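Local coordinates for protein oxidoreductase (Methanosarcina mazei, PDB 3KA7) that binds flavin-adenine dinucleotide and probably acts as a flavin-dependent oxidoreductase of the amine oxidase family, at residues Ser220-Glu225 / Ala230-Asp235; Cys67-Lys70 / Ser75-Ile78; Val86-Lys91 / Asp148-Lys153. All coordinates share one frame; numbering follows the deposited sequence.

Contact 1 (Ser220-Glu225 / Ala230-Asp235); sequences SKILIE and AGIIAD
Leu223 lies across Ile233 at about a right angle, its CD2 3.8 Å from Ile233 CG1 and equally near the CD1 at that side chain's end. Its other methyl covers backbone: Leu223 CD1 sits 3.9 Å from Gly231 C. A first torsion of -50°, with CG anti to the carbonyl carbon, carries the fork over the neighbouring strand. On the same face, the extended chain of Lys221 passes Ile233 obliquely with CD 3.8 Å from Ile233 CD1, before its NZ leaves for a salt bridge with Glu259. Were Leu223 cut back to an alanine, Ile233 would probably lose the cover along one flank and gain freedom to turn, with a gap left over Gly231.

The axes of the two strand segments run antiparallel, at 160°. Ile233 N donates to Lys221 O at 2.9 Å, and Ser220 N to Ile233 O at 2.8 Å. Further along, Leu223 N binds Gly231 O and Leu223 O accepts from Ala230 N, so two successive residues stand opposite a single leucine. At Gly231 (phi 150°) a beta carbon would press on the carbonyl oxygen of Ala230 and lie tight against Leu223 CD1. Ile222 and Ile232, a non-hydrogen-bonded pair, turn to the other face and meet Ile6 of strand 2-6; Ile232 also touches the FAD-binding Val219. This is a beta hairpin with a classic bulge, its apolar face laid on the Rossmann-type sheet beside the FAD site.

Contact 2 (Cys67-Lys70 / Ser75-Ile78); sequences CFLK and SVNI
Leu69 points from its helix toward the returning chain and presents a single methyl, CD1, to two side chains at once. Val76 and Leu69 come together at a slant, with Val76 CG1 3.9 Å from Leu69 CD1, while Leu69 CD2 stays farther back, 4.9 Å from the same Val76 CG1. Ile78 approaches from another direction, its terminal CD1 4.3 Å from Leu69 CD1. At Leu69 CD1 the directions to the two partner methyls open by about 77°, and Val76 CG1 and Ile78 CD1 remain 5.1 Å apart, so the leucine methyl faces the notch between them. After helix 64-71 the chain folds back through a loop into strand 78-80, and these three apolar side chains are where the two limbs of that helix-loop-strand connection meet. The turn lies near the FAD site, the side chain of Ile78 being about 8 Å from that of the FAD-binding Met56. In Val76 a first torsion of 48° sets CG1 between the backbone N and the carbonyl carbon, the branch that reaches Leu69. No hydrogen bond joins the two segments. Helix 195-208 adds further apolar cover, Leu202 touching Leu69 and Ala201 touching Val76, whereas Ile78 rests also on Leu57 and Pro61.

Contact 3 (Val86-Lys91 / Asp148-Lys153); sequences VRVPLK and DEWLIK
The backbone N of Trp150, whose ring reaches the strand at Val86 and Val88, donates to Asp148 OD1 at 2.9 Å, with an N-H...O angle of 163°. Asp148 is thereby the N-cap of helix 149-163, its carboxylate met from above its plane. The capping bond satisfies an amide of the first turn just where the indole departs.

Across the contact the six-membered part of that indole does the touching. Val86 CG1 stands at the ring edge, in its plane, 3.9 Å from Trp150 CH2. The Val88 side chain crosses that of Trp150 at about a right angle, its CG1 3.7 Å from Trp150 CZ3 and just as close to CH2. The two valines lie two residues apart on strand 85-89, so both project from one side of it and receive the same corner of the ring. Trp150 starts off beside the line between the segments rather than along it; with CG roughly anti to the backbone N (chi1 157°), the ring turns and brings its far end closer to the strand. On the five-membered part of the indole, NE1 donates to the carbonyl O of Phe109, which satisfies this buried N-H and helps fix the ring's rotation. Ile104 of the adjacent strand 101-105 and Tyr303 touch the tryptophan too, and the ring of Phe154 meets it with planes at about 30°.

Geometrically, then, one aromatic residue from the capped first turn of a helix packs on the mixed seven-stranded sheet near its outer strand, an alpha/beta packing consistent with the second, non-Rossmann domain of flavin amine oxidases.

In the fold
The three contacts share no elements and do not touch; contacts 1 and 3 fall on opposite sides of the chain's centre, their own centres about 53 Å apart. Contact 3 is wholly buried and joins segments distant in sequence, the mixed sheet and a helix. Contacts 1 and 2 are partly buried and local. The hairpin combines backbone hydrogen bonds with apolar packing and buries 458 Å²; contacts 2 and 3 rest on apolar side chains with no hydrogen bond across them, contact 3 differing by its aromatic ring. Contact 1 adjoins the FAD-binding Rossmann-type region, the Ile78 side chain of contact 2 is about 11 Å from the bound FAD, and contact 3 is away from the known sites.

Contact 1 (Ser220-Glu225 / Ala230-Asp235)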
ATOM      1  N   SER A 220     -22.615  -1.496  12.567  1.00 15.51           N
ATOM      2  CA  SER A 220     -22.383  -1.555  14.017  1.00 15.98           C
ATOM      3  C   SER A 220     -22.279  -2.975  14.561  1.00 16.05           C
ATOM      4  O   SER A 220     -21.828  -3.187  15.685  1.00 15.34           O
ATOM      5  CB  SER A 220     -23.489  -0.802  14.758  1.00 16.44           C
ATOM      6  OG  SER A 220     -24.766  -1.281  14.373  1.00 17.16           O
ATOM      7  N   LYS A 221     -22.693  -3.960  13.773  1.00 15.84           N
ATOM      8  CA  LYS A 221     -22.663  -5.327  14.238  1.00 16.16           C
ATOM      9  C   LYS A 221     -22.706  -6.319  13.085  1.00 16.01           C
ATOM     10  O   LYS A 221     -23.360  -6.076  12.066  1.00 15.79           O
ATOM     11  CB  LYS A 221     -23.837  -5.576  15.204  1.00 16.59           C
ATOM     12  CG  LYS A 221     -23.897  -6.986  15.754  1.00 18.51           C
ATOM     13  CD  LYS A 221     -25.045  -7.157  16.763  1.00 22.35           C
ATOM     14  CE  LYS A 221     -25.209  -8.624  17.130  1.00 23.54           C
ATOM     15  NZ  LYS A 221     -26.126  -8.846  18.286  1.00 27.24           N
ATOM     16  N   ILE A 222     -21.993  -7.425  13.246  1.00 16.30           N
ATOM     17  CA  ILE A 222     -22.138  -8.560  12.343  1.00 17.04           C
ATOM     18  C   ILE A 222     -22.997  -9.606  13.049  1.00 17.86           C
ATOM     19  O   ILE A 222     -22.658 -10.064  14.147  1.00 18.51           O
ATOM     20  CB  ILE A 222     -20.768  -9.159  11.942  1.00 16.91           C
ATOM     21  CG1 ILE A 222     -19.962  -8.139  11.130  1.00 15.93           C
ATOM     22  CG2 ILE A 222     -20.952 -10.453  11.155  1.00 16.40           C
ATOM     23  CD1 ILE A 222     -18.490  -8.551  10.880  1.00 15.33           C
ATOM     24  N   LEU A 223     -24.117  -9.972  12.429  1.00 18.60           N
ATOM     25  CA  LEU A 223     -25.010 -10.957  13.029  1.00 19.62           C
ATOM     26  C   LEU A 223     -24.517 -12.364  12.738  1.00 20.18           C
ATOM     27  O   LEU A 223     -24.243 -12.706  11.585  1.00 20.14           O
ATOM     28  CB  LEU A 223     -26.426 -10.796  12.487  1.00 19.53           C
ATOM     29  CG  LEU A 223     -27.016  -9.393  12.499  1.00 20.51           C
ATOM     30  CD1 LEU A 223     -28.286  -9.389  11.667  1.00 21.75           C
ATOM     31  CD2 LEU A 223     -27.294  -8.950  13.927  1.00 21.48           C
ATOM     32  N   ILE A 224     -24.394 -13.165  13.793  1.00 20.88           N
ATOM     33  CA  ILE A 224     -23.925 -14.529  13.691  1.00 21.66           C
ATOM     34  C   ILE A 224     -24.992 -15.453  14.263  1.00 23.24           C
ATOM     35  O   ILE A 224     -25.490 -15.223  15.366  1.00 23.12           O
ATOM     36  CB  ILE A 224     -22.642 -14.736  14.502  1.00 21.80           C
ATOM     37  CG1 ILE A 224     -21.529 -13.803  14.003  1.00 21.12           C
ATOM     38  CG2 ILE A 224     -22.194 -16.190  14.426  1.00 20.98           C
ATOM     39  CD1 ILE A 224     -20.985 -14.178  12.660  1.00 19.20           C
ATOM     40  N   GLU A 225     -25.343 -16.492  13.515  1.00 24.07           N
ATOM     41  CA  GLU A 225     -26.320 -17.469  13.984  1.00 25.67           C
ATOM     42  C   GLU A 225     -25.746 -18.866  13.840  1.00 25.63           C
ATOM     43  O   GLU A 225     -25.471 -19.320  12.728  1.00 25.94           O
ATOM     44  CB  GLU A 225     -27.619 -17.339  13.198  1.00 25.98           C
ATOM     45  CG  GLU A 225     -28.326 -16.006  13.409  1.00 29.06           C
ATOM     46  CD  GLU A 225     -29.591 -15.872  12.586  1.00 32.77           C
ATOM     47  OE1 GLU A 225     -30.262 -16.901  12.335  1.00 34.90           O
ATOM     48  OE2 GLU A 225     -29.918 -14.733  12.190  1.00 34.89           O
ATOM     49  N   ALA A 230     -24.879 -14.176   9.286  1.00 20.09           N
ATOM     50  CA  ALA A 230     -26.304 -14.151   8.955  1.00 19.96           C
ATOM     51  C   ALA A 230     -26.763 -12.775   8.494  1.00 19.46           C
ATOM     52  O   ALA A 230     -27.902 -12.594   8.058  1.00 19.22           O
ATOM     53  CB  ALA A 230     -27.135 -14.625  10.156  1.00 20.08           C
ATOM     54  N   GLY A 231     -25.869 -11.796   8.592  1.00 18.92           N
ATOM     55  CA  GLY A 231     -26.194 -10.447   8.183  1.00 18.36           C
ATOM     56  C   GLY A 231     -25.437  -9.401   8.972  1.00 18.23           C
ATOM     57  O   GLY A 231     -24.450  -9.715   9.645  1.00 17.68           O
ATOM     58  N   ILE A 232     -25.898  -8.156   8.869  1.00 18.07           N
ATOM     59  CA  ILE A 232     -25.290  -7.046   9.588  1.00 18.44           C
ATOM     60  C   ILE A 232     -26.341  -6.059  10.064  1.00 18.94           C
ATOM     61  O   ILE A 232     -27.479  -6.062   9.588  1.00 19.37           O
ATOM     62  CB  ILE A 232     -24.305  -6.252   8.703  1.00 18.00           C
ATOM     63  CG1 ILE A 232     -25.051  -5.539   7.566  1.00 17.73           C
ATOM     64  CG2 ILE A 232     -23.202  -7.162   8.172  1.00 17.66           C
ATOM     65  CD1 ILE A 232     -24.173  -4.630   6.731  1.00 20.38           C
ATOM     66  N   ILE A 233     -25.946  -5.208  11.000  1.00 19.20           N
ATOM     67  CA  ILE A 233     -26.745  -4.049  11.348  1.00 20.20           C
ATOM     68  C   ILE A 233     -26.028  -2.796  10.870  1.00 20.97           C
ATOM     69  O   ILE A 233     -24.884  -2.539  11.256  1.00 20.17           O
ATOM     70  CB  ILE A 233     -26.964  -3.952  12.863  1.00 20.12           C
ATOM     71  CG1 ILE A 233     -27.665  -5.211  13.371  1.00 20.86           C
ATOM     72  CG2 ILE A 233     -27.760  -2.695  13.194  1.00 20.07           C
ATOM     73  CD1 ILE A 233     -27.756  -5.287  14.885  1.00 22.38           C
ATOM     74  N   ALA A 234     -26.692  -2.023  10.019  1.00 22.40           N
ATOM     75  CA  ALA A 234     -26.120  -0.779   9.536  1.00 24.15           C
ATOM     76  C   ALA A 234     -27.134   0.327   9.742  1.00 25.72           C
ATOM     77  O   ALA A 234     -28.283   0.217   9.311  1.00 25.83           O
ATOM     78  CB  ALA A 234     -25.741  -0.895   8.080  1.00 23.72           C
ATOM     79  N   ASP A 235     -26.706   1.383  10.424  1.00 27.38           N
ATOM     80  CA  ASP A 235     -27.606   2.457  10.831  1.00 29.19           C
ATOM     81  C   ASP A 235     -28.892   1.937  11.470  1.00 29.53           C
ATOM     82  O   ASP A 235     -29.995   2.407  11.174  1.00 30.03           O
ATOM     83  CB  ASP A 235     -27.888   3.415   9.673  1.00 29.71           C
ATOM     84  CG  ASP A 235     -26.984   4.641   9.702  1.00 31.87           C
ATOM     85  OD1 ASP A 235     -25.745   4.497   9.882  1.00 33.31           O
ATOM     86  OD2 ASP A 235     -27.515   5.761   9.548  1.00 35.14           O
TER

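Contact 2 (Cys67-Lys70 / Ser75-Ile78)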
ATOM      1  N   CYS A  67      -4.808  -6.912 -13.239  1.00 14.76           N
ATOM      2  CA  CYS A  67      -5.438  -8.133 -13.731  1.00 16.42           C
ATOM      3  C   CYS A  67      -6.871  -8.287 -13.221  1.00 15.47           C
ATOM      4  O   CYS A  67      -7.782  -8.628 -13.981  1.00 15.36           O
ATOM      5  CB  CYS A  67      -4.610  -9.345 -13.331  1.00 16.94           C
ATOM      6  SG  CYS A  67      -3.014  -9.359 -14.152  1.00 24.18           S
ATOM      7  N   PHE A  68      -7.071  -8.038 -11.928  1.00 14.30           N
ATOM      8  CA  PHE A  68      -8.422  -8.056 -11.349  1.00 14.13           C
ATOM      9  C   PHE A  68      -9.363  -7.125 -12.115  1.00 14.12           C
ATOM     10  O   PHE A  68     -10.501  -7.491 -12.447  1.00 13.54           O
ATOM     11  CB  PHE A  68      -8.362  -7.623  -9.878  1.00 13.83           C
ATOM     12  CG  PHE A  68      -9.502  -8.151  -9.030  1.00 14.03           C
ATOM     13  CD1 PHE A  68      -9.271  -9.113  -8.049  1.00 14.91           C
ATOM     14  CD2 PHE A  68     -10.799  -7.669  -9.198  1.00 12.80           C
ATOM     15  CE1 PHE A  68     -10.315  -9.584  -7.247  1.00 14.33           C
ATOM     16  CE2 PHE A  68     -11.843  -8.142  -8.405  1.00 13.82           C
ATOM     17  CZ  PHE A  68     -11.597  -9.108  -7.429  1.00 15.38           C
ATOM     18  N   LEU A  69      -8.882  -5.913 -12.387  1.00 13.82           N
ATOM     19  CA  LEU A  69      -9.673  -4.928 -13.108  1.00 14.87           C
ATOM     20  C   LEU A  69     -10.092  -5.437 -14.493  1.00 15.37           C
ATOM     21  O   LEU A  69     -11.239  -5.258 -14.899  1.00 15.57           O
ATOM     22  CB  LEU A  69      -8.908  -3.612 -13.225  1.00 14.60           C
ATOM     23  CG  LEU A  69      -8.714  -2.860 -11.893  1.00 15.47           C
ATOM     24  CD1 LEU A  69      -7.818  -1.620 -12.040  1.00 14.84           C
ATOM     25  CD2 LEU A  69     -10.058  -2.463 -11.332  1.00 16.17           C
ATOM     26  N   LYS A  70      -9.169  -6.057 -15.223  1.00 15.80           N
ATOM     27  CA  LYS A  70      -9.545  -6.673 -16.503  1.00 16.88           C
ATOM     28  C   LYS A  70     -10.536  -7.834 -16.324  1.00 17.32           C
ATOM     29  O   LYS A  70     -11.450  -8.016 -17.140  1.00 17.49           O
ATOM     30  CB  LYS A  70      -8.305  -7.151 -17.264  1.00 17.68           C
ATOM     31  CG  LYS A  70      -7.400  -6.032 -17.744  1.00 19.58           C
ATOM     32  CD  LYS A  70      -6.291  -6.589 -18.648  1.00 22.97           C
ATOM     33  CE  LYS A  70      -5.417  -5.477 -19.215  1.00 25.41           C
ATOM     34  NZ  LYS A  70      -4.258  -6.045 -19.978  1.00 27.06           N
ATOM     35  N   SER A  75     -12.864  -0.466 -16.651  1.00 20.69           N
ATOM     36  CA  SER A  75     -12.153   0.261 -17.677  1.00 20.99           C
ATOM     37  C   SER A  75     -11.369   1.414 -17.071  1.00 20.33           C
ATOM     38  O   SER A  75     -11.946   2.372 -16.575  1.00 20.26           O
ATOM     39  CB  SER A  75     -13.149   0.785 -18.709  1.00 21.28           C
ATOM     40  OG  SER A  75     -12.495   1.606 -19.649  1.00 24.17           O
ATOM     41  N   VAL A  76     -10.046   1.311 -17.091  1.00 20.07           N
ATOM     42  CA  VAL A  76      -9.212   2.416 -16.625  1.00 20.10           C
ATOM     43  C   VAL A  76      -7.797   2.269 -17.153  1.00 19.90           C
ATOM     44  O   VAL A  76      -7.243   1.169 -17.172  1.00 20.23           O
ATOM     45  CB  VAL A  76      -9.213   2.551 -15.085  1.00 20.31           C
ATOM     46  CG1 VAL A  76      -8.967   1.207 -14.432  1.00 20.60           C
ATOM     47  CG2 VAL A  76      -8.160   3.570 -14.638  1.00 21.26           C
ATOM     48  N   ASN A  77      -7.243   3.383 -17.610  1.00 19.70           N
ATOM     49  CA  ASN A  77      -5.928   3.416 -18.218  1.00 20.21           C
ATOM     50  C   ASN A  77      -4.859   3.454 -17.143  1.00 19.48           C
ATOM     51  O   ASN A  77      -4.826   4.381 -16.338  1.00 19.46           O
ATOM     52  CB  ASN A  77      -5.799   4.660 -19.107  1.00 20.62           C
ATOM     53  CG  ASN A  77      -4.450   4.749 -19.799  1.00 23.45           C
ATOM     54  OD1 ASN A  77      -3.878   3.733 -20.194  1.00 27.63           O
ATOM     55  ND2 ASN A  77      -3.942   5.969 -19.963  1.00 26.32           N
ATOM     56  N   ILE A  78      -3.996   2.443 -17.120  1.00 19.09           N
ATOM     57  CA  ILE A  78      -2.840   2.474 -16.226  1.00 18.88           C
ATOM     58  C   ILE A  78      -1.582   2.565 -17.068  1.00 19.38           C
ATOM     59  O   ILE A  78      -1.333   1.697 -17.907  1.00 19.45           O
ATOM     60  CB  ILE A  78      -2.754   1.218 -15.344  1.00 18.74           C
ATOM     61  CG1 ILE A  78      -4.069   0.994 -14.596  1.00 18.67           C
ATOM     62  CG2 ILE A  78      -1.594   1.350 -14.360  1.00 17.97           C
ATOM     63  CD1 ILE A  78      -4.179  -0.366 -13.926  1.00 19.53           C
TER

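Contact 3 (Val86-Lys91 / Asp148-Lys153)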
ATOM      1  N   VAL A  86      17.443   6.600  -8.010  1.00 11.53           N
ATOM      2  CA  VAL A  86      17.901   6.637  -6.635  1.00 11.68           C
ATOM      3  C   VAL A  86      18.908   7.756  -6.479  1.00 11.81           C
ATOM      4  O   VAL A  86      19.907   7.812  -7.207  1.00 11.69           O
ATOM      5  CB  VAL A  86      18.586   5.312  -6.238  1.00 11.65           C
ATOM      6  CG1 VAL A  86      18.855   5.275  -4.727  1.00 11.54           C
ATOM      7  CG2 VAL A  86      17.728   4.112  -6.655  1.00 11.95           C
ATOM      8  N   ARG A  87      18.667   8.617  -5.496  1.00 12.15           N
ATOM      9  CA  ARG A  87      19.541   9.754  -5.236  1.00 12.86           C
ATOM     10  C   ARG A  87      20.628   9.387  -4.228  1.00 13.68           C
ATOM     11  O   ARG A  87      20.338   8.941  -3.111  1.00 13.25           O
ATOM     12  CB  ARG A  87      18.714  10.936  -4.727  1.00 12.92           C
ATOM     13  CG  ARG A  87      19.476  12.236  -4.669  1.00 13.44           C
ATOM     14  CD  ARG A  87      18.568  13.427  -4.991  1.00 13.25           C
ATOM     15  NE  ARG A  87      18.103  13.396  -6.374  1.00 12.59           N
ATOM     16  CZ  ARG A  87      17.274  14.290  -6.907  1.00 12.60           C
ATOM     17  NH1 ARG A  87      16.812  15.292  -6.169  1.00 12.44           N
ATOM     18  NH2 ARG A  87      16.914  14.187  -8.183  1.00 12.72           N
ATOM     19  N   VAL A  88      21.885   9.572  -4.627  1.00 14.05           N
ATOM     20  CA  VAL A  88      23.002   9.174  -3.787  1.00 15.00           C
ATOM     21  C   VAL A  88      23.994  10.327  -3.649  1.00 15.79           C
ATOM     22  O   VAL A  88      23.960  11.278  -4.429  1.00 15.94           O
ATOM     23  CB  VAL A  88      23.720   7.923  -4.353  1.00 15.03           C
ATOM     24  CG1 VAL A  88      22.764   6.740  -4.397  1.00 15.32           C
ATOM     25  CG2 VAL A  88      24.295   8.206  -5.743  1.00 14.44           C
ATOM     26  N   PRO A  89      24.865  10.258  -2.644  1.00 16.68           N
ATOM     27  CA  PRO A  89      25.837  11.327  -2.514  1.00 18.02           C
ATOM     28  C   PRO A  89      26.812  11.321  -3.685  1.00 19.42           C
ATOM     29  O   PRO A  89      27.022  10.284  -4.328  1.00 18.68           O
ATOM     30  CB  PRO A  89      26.549  10.991  -1.203  1.00 17.89           C
ATOM     31  CG  PRO A  89      25.556  10.173  -0.438  1.00 17.49           C
ATOM     32  CD  PRO A  89      24.892   9.346  -1.490  1.00 16.62           C
ATOM     33  N   LEU A  90      27.389  12.487  -3.955  1.00 21.64           N
ATOM     34  CA  LEU A  90      28.312  12.655  -5.065  1.00 23.92           C
ATOM     35  C   LEU A  90      29.522  11.744  -4.901  1.00 25.21           C
ATOM     36  O   LEU A  90      29.937  11.079  -5.846  1.00 25.66           O
ATOM     37  CB  LEU A  90      28.747  14.113  -5.144  1.00 24.17           C
ATOM     38  CG  LEU A  90      29.067  14.736  -6.503  1.00 25.27           C
ATOM     39  CD1 LEU A  90      28.155  14.227  -7.607  1.00 25.75           C
ATOM     40  CD2 LEU A  90      28.977  16.243  -6.380  1.00 26.15           C
ATOM     41  N   LYS A  91      30.069  11.704  -3.691  1.00 26.85           N
ATOM     42  CA  LYS A  91      31.249  10.899  -3.411  1.00 28.83           C
ATOM     43  C   LYS A  91      30.922   9.805  -2.414  1.00 29.66           C
ATOM     44  O   LYS A  91      30.281  10.058  -1.402  1.00 29.84           O
ATOM     45  CB  LYS A  91      32.369  11.775  -2.842  1.00 28.81           C
ATOM     46  CG  LYS A  91      33.654  11.014  -2.534  1.00 30.40           C
ATOM     47  CD  LYS A  91      34.679  11.908  -1.849  1.00 33.11           C
ATOM     48  CE  LYS A  91      34.148  12.415  -0.512  1.00 34.74           C
ATOM     49  NZ  LYS A  91      35.241  12.957   0.345  1.00 37.14           N
ATOM     50  N   ASP A 148      29.426  -3.550   2.597  1.00 18.22           N
ATOM     51  CA  ASP A 148      29.182  -2.167   2.165  1.00 17.47           C
ATOM     52  C   ASP A 148      27.838  -1.628   2.682  1.00 17.66           C
ATOM     53  O   ASP A 148      26.771  -2.155   2.360  1.00 16.88           O
ATOM     54  CB  ASP A 148      29.242  -2.088   0.636  1.00 17.23           C
ATOM     55  CG  ASP A 148      29.322  -0.652   0.106  1.00 17.59           C
ATOM     56  OD1 ASP A 148      28.858   0.304   0.775  1.00 16.71           O
ATOM     57  OD2 ASP A 148      29.836  -0.490  -1.016  1.00 17.58           O
ATOM     58  N   GLU A 149      27.901  -0.566   3.481  1.00 16.99           N
ATOM     59  CA  GLU A 149      26.701   0.035   4.049  1.00 17.34           C
ATOM     60  C   GLU A 149      25.699   0.535   2.996  1.00 16.26           C
ATOM     61  O   GLU A 149      24.514   0.690   3.308  1.00 15.99           O
ATOM     62  CB  GLU A 149      27.077   1.178   5.000  1.00 18.18           C
ATOM     63  CG  GLU A 149      25.872   1.839   5.669  1.00 23.09           C
ATOM     64  CD  GLU A 149      26.236   3.076   6.484  1.00 28.18           C
ATOM     65  OE1 GLU A 149      26.938   3.976   5.950  1.00 31.05           O
ATOM     66  OE2 GLU A 149      25.800   3.156   7.655  1.00 30.56           O
ATOM     67  N   TRP A 150      26.165   0.795   1.774  1.00 14.32           N
ATOM     68  CA  TRP A 150      25.279   1.213   0.675  1.00 13.88           C
ATOM     69  C   TRP A 150      24.053   0.315   0.537  1.00 12.98           C
ATOM     70  O   TRP A 150      22.931   0.795   0.375  1.00 12.01           O
ATOM     71  CB  TRP A 150      26.039   1.260  -0.658  1.00 13.63           C
ATOM     72  CG  TRP A 150      25.184   1.149  -1.924  1.00 13.98           C
ATOM     73  CD1 TRP A 150      25.318   0.219  -2.922  1.00 14.24           C
ATOM     74  CD2 TRP A 150      24.089   1.995  -2.314  1.00 14.10           C
ATOM     75  NE1 TRP A 150      24.374   0.428  -3.899  1.00 15.33           N
ATOM     76  CE2 TRP A 150      23.613   1.517  -3.555  1.00 14.20           C
ATOM     77  CE3 TRP A 150      23.462   3.103  -1.729  1.00 13.88           C
ATOM     78  CZ2 TRP A 150      22.538   2.106  -4.224  1.00 14.44           C
ATOM     79  CZ3 TRP A 150      22.395   3.693  -2.399  1.00 12.35           C
ATOM     80  CH2 TRP A 150      21.949   3.195  -3.633  1.00 12.99           C
ATOM     81  N   LEU A 151      24.256  -0.994   0.597  1.00 12.46           N
ATOM     82  CA  LEU A 151      23.123  -1.878   0.399  1.00 11.86           C
ATOM     83  C   LEU A 151      22.085  -1.745   1.518  1.00 12.18           C
ATOM     84  O   LEU A 151      20.890  -1.916   1.260  1.00 12.12           O
ATOM     85  CB  LEU A 151      23.559  -3.339   0.227  1.00 12.72           C
ATOM     86  CG  LEU A 151      24.374  -3.647  -1.026  1.00 13.25           C
ATOM     87  CD1 LEU A 151      24.559  -5.178  -1.120  1.00 14.74           C
ATOM     88  CD2 LEU A 151      23.691  -3.084  -2.274  1.00 15.58           C
ATOM     89  N   ILE A 152      22.524  -1.447   2.743  1.00 11.80           N
ATOM     90  CA  ILE A 152      21.577  -1.259   3.861  1.00 12.13           C
ATOM     91  C   ILE A 152      20.810   0.056   3.712  1.00 11.59           C
ATOM     92  O   ILE A 152      19.595   0.098   3.920  1.00 11.51           O
ATOM     93  CB  ILE A 152      22.252  -1.345   5.250  1.00 12.44           C
ATOM     94  CG1 ILE A 152      22.879  -2.736   5.444  1.00 13.82           C
ATOM     95  CG2 ILE A 152      21.232  -1.112   6.352  1.00 13.68           C
ATOM     96  CD1 ILE A 152      21.899  -3.871   5.207  1.00 17.48           C
ATOM     97  N   LYS A 153      21.510   1.123   3.333  1.00 10.70           N
ATOM     98  CA  LYS A 153      20.827   2.399   3.067  1.00 10.73           C
ATOM     99  C   LYS A 153      19.798   2.228   1.951  1.00 10.20           C
ATOM    100  O   LYS A 153      18.663   2.717   2.050  1.00  9.31           O
ATOM    101  CB  LYS A 153      21.828   3.486   2.660  1.00 11.70           C
ATOM    102  CG  LYS A 153      22.951   3.663   3.646  1.00 14.06           C
ATOM    103  CD  LYS A 153      22.437   4.104   4.982  1.00 20.38           C
ATOM    104  CE  LYS A 153      22.164   5.588   4.994  1.00 22.71           C
ATOM    105  NZ  LYS A 153      21.846   6.066   6.379  1.00 27.11           N
TER